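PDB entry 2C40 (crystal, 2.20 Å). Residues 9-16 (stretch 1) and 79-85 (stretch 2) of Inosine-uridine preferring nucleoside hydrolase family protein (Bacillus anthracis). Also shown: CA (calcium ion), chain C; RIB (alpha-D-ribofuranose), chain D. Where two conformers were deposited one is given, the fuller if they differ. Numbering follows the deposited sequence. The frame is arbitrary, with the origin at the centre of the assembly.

Stretch 1 9-16: DGGVDDLV
Stretch 2 (79-85) MHAFYVD

Stretch 1 is a loop that turns into a helix at Val12, with Gly11 at the N-cap position. Ala81 to Asp85 of stretch 2 are helical. The two helix axes run at 41° and approach to 10.1 Å. The nearest CA atoms across the contact are those of Gly10 and Ala81, 6.1 Å apart.

The contact is small, 244 Å² in all, and no direct hydrogen bond crosses it. Its centre is apolar. Val84 (chi1 t) points toward stretch 1 and meets two side chains of the other helix. Val84 CB lies 3.7 Å from Leu15 CD2, and Val84 CG2 lies 4.1 Å from Val12 CG2. Leu15 also points toward its partner, but with both chi angles off the wells (-95° and 13°). This pose brings Leu15 CD2 to Val84 CB and leaves it 4.4 Å from Ala81 CA. Val12 points sideways with chi1 t, and Val12 CG2 reaches His80 CB at 4.0 Å. His80 points toward stretch 1 with chi1 m and chi2 175°.

Gly10 has phi/psi 64/17, a positive phi that favours glycine. Gly10 O lies 3.6 Å from Ala81 CB. Water 2 lies between the backbones: it accepts from Ala81 N at 3.0 Å, and its O is 3.0 Å from Gly10 O, within hydrogen-bonding reach. Water 3 accepts from Val12 N at 3.1 Å and lies 2.5 Å from His80 ND1.

The acidic side chains of stretch 1 stay out of this contact. Asp9 (chi1 p) binds calcium through OD2 at 2.3 Å. At chi1 m and chi2 -84°, the Asp14 carboxylate meets both calcium and Asp9 N: OD2 and OD1 chelate the ion at 2.4 and 2.8 Å, and Asp14 OD1 accepts from Asp9 N at 3.2 Å. This ties the loop to the helix. Ribose O2 and O3 bind calcium at 2.4 and 2.7 Å. A CB on Gly11 would clash with ribose O2.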

# COMPACT_ATOMS: atom_id res chain seq x y z
N ASP A 9 -2.39 -2.24 17.83
CA ASP A 9 -2.82 -0.99 17.20
C ASP A 9 -2.81 -0.98 15.68
O ASP A 9 -2.57 0.03 15.08
CB ASP A 9 -2.10 0.22 17.77
CG ASP A 9 -0.64 0.25 17.45
OD1 ASP A 9 -0.06 1.35 17.60
OD2 ASP A 9 -0.07 -0.80 17.06
N GLY A 10 -3.03 -2.14 15.08
CA GLY A 10 -3.46 -2.26 13.69
C GLY A 10 -2.51 -1.78 12.61
O GLY A 10 -2.95 -1.56 11.50
N GLY A 11 -1.22 -1.61 12.91
CA GLY A 11 -0.18 -1.53 11.85
C GLY A 11 -0.12 -2.87 11.12
O GLY A 11 -0.77 -3.85 11.49
N VAL A 12 0.64 -2.91 10.03
CA VAL A 12 0.83 -4.15 9.26
C VAL A 12 1.34 -5.28 10.14
O VAL A 12 0.87 -6.42 10.02
CB VAL A 12 1.76 -3.91 8.07
CG1 VAL A 12 2.35 -5.23 7.52
CG2 VAL A 12 0.98 -3.22 6.99
N ASP A 13 2.29 -5.00 11.02
CA ASP A 13 2.88 -6.10 11.81
C ASP A 13 2.00 -6.55 13.00
O ASP A 13 2.14 -7.68 13.46
CB ASP A 13 4.37 -5.85 12.18
CG ASP A 13 4.58 -4.68 13.09
OD1 ASP A 13 3.55 -4.10 13.52
OD2 ASP A 13 5.77 -4.34 13.39
N ASP A 14 1.09 -5.68 13.45
CA ASP A 14 0.04 -6.05 14.40
C ASP A 14 -0.91 -7.06 13.79
O ASP A 14 -1.31 -8.03 14.40
CB ASP A 14 -0.79 -4.83 14.82
CG ASP A 14 0.00 -3.81 15.62
OD1 ASP A 14 0.13 -3.97 16.86
OD2 ASP A 14 0.53 -2.84 15.02
N LEU A 15 -1.31 -6.78 12.56
CA LEU A 15 -2.27 -7.62 11.87
C LEU A 15 -1.65 -8.93 11.41
O LEU A 15 -2.30 -10.00 11.42
CB LEU A 15 -2.84 -6.87 10.66
CG LEU A 15 -4.14 -6.07 10.65
CD1 LEU A 15 -4.85 -5.71 11.98
CD2 LEU A 15 -3.97 -4.82 9.72
N VAL A 16 -0.41 -8.86 10.99
CA VAL A 16 0.34 -10.07 10.69
C VAL A 16 0.51 -10.93 11.95
O VAL A 16 0.51 -12.17 11.89
CB VAL A 16 1.69 -9.73 10.04
CG1 VAL A 16 2.59 -10.92 10.08
CG2 VAL A 16 1.45 -9.23 8.59
N MET A 79 -2.68 4.79 8.03
CA MET A 79 -3.51 4.38 6.90
C MET A 79 -3.42 2.89 6.57
O MET A 79 -4.28 2.35 5.89
CB MET A 79 -3.11 5.17 5.64
CG MET A 79 -3.44 6.65 5.63
SD MET A 79 -5.18 7.08 5.85
CE MET A 79 -5.88 6.90 4.20
N HIS A 80 -2.36 2.22 7.03
CA HIS A 80 -1.97 0.90 6.51
C HIS A 80 -3.04 -0.18 6.65
O HIS A 80 -3.16 -1.07 5.75
CB HIS A 80 -0.66 0.46 7.17
CG HIS A 80 0.54 1.22 6.70
ND1 HIS A 80 1.79 1.04 7.24
CD2 HIS A 80 0.66 2.18 5.75
CE1 HIS A 80 2.65 1.83 6.61
NE2 HIS A 80 1.99 2.53 5.70
N ALA A 81 -3.84 -0.07 7.71
CA ALA A 81 -4.99 -0.95 7.95
C ALA A 81 -6.02 -0.90 6.85
O ALA A 81 -6.61 -1.93 6.56
CB ALA A 81 -5.66 -0.62 9.30
N PHE A 82 -6.25 0.29 6.25
CA PHE A 82 -7.17 0.43 5.11
C PHE A 82 -6.80 -0.51 4.00
O PHE A 82 -7.64 -1.16 3.42
CB PHE A 82 -7.22 1.87 4.59
CG PHE A 82 -7.97 2.82 5.51
CD1 PHE A 82 -7.28 3.72 6.33
CD2 PHE A 82 -9.36 2.79 5.58
CE1 PHE A 82 -7.96 4.58 7.18
CE2 PHE A 82 -10.06 3.67 6.42
CZ PHE A 82 -9.36 4.56 7.22
N TYR A 83 -5.50 -0.65 3.78
CA TYR A 83 -4.99 -1.46 2.72
C TYR A 83 -5.12 -2.91 3.05
O TYR A 83 -5.60 -3.66 2.22
CB TYR A 83 -3.55 -1.07 2.35
CG TYR A 83 -3.34 0.45 2.31
CD1 TYR A 83 -2.17 1.03 2.81
CD2 TYR A 83 -4.35 1.30 1.85
CE1 TYR A 83 -2.00 2.42 2.78
CE2 TYR A 83 -4.19 2.69 1.84
CZ TYR A 83 -3.02 3.24 2.31
OH TYR A 83 -2.86 4.60 2.27
N VAL A 84 -4.73 -3.32 4.26
CA VAL A 84 -4.85 -4.73 4.62
C VAL A 84 -6.32 -5.18 4.57
O VAL A 84 -6.61 -6.24 4.01
CB VAL A 84 -4.23 -5.04 5.99
CG1 VAL A 84 -4.47 -6.50 6.35
CG2 VAL A 84 -2.74 -4.73 5.97
N ASP A 85 -7.22 -4.35 5.09
CA ASP A 85 -8.70 -4.60 5.09
C ASP A 85 -9.30 -4.74 3.70
O ASP A 85 -10.30 -5.47 3.48
CB ASP A 85 -9.39 -3.41 5.77
CG ASP A 85 -10.84 -3.62 5.98
OD1 ASP A 85 -11.20 -4.76 6.37
OD2 ASP A 85 -11.61 -2.67 5.74
CA CA C . 1.98 -1.85 16.66
O5 RIB D . 7.59 1.91 17.72
C5 RIB D . 7.32 0.70 16.97
C4 RIB D . 5.81 0.55 16.82
O4 RIB D . 5.37 1.65 15.99
C3 RIB D . 5.24 -0.76 16.23
O3 RIB D . 4.56 -1.49 17.30
C2 RIB D . 4.37 -0.33 14.97
O2 RIB D . 2.98 -0.84 14.70
C1 RIB D . 4.37 1.22 15.02
O HOH W 1 2.38 0.48 17.38
O HOH W 2 -2.64 1.09 10.24
O HOH W 3 2.06 -0.22 9.38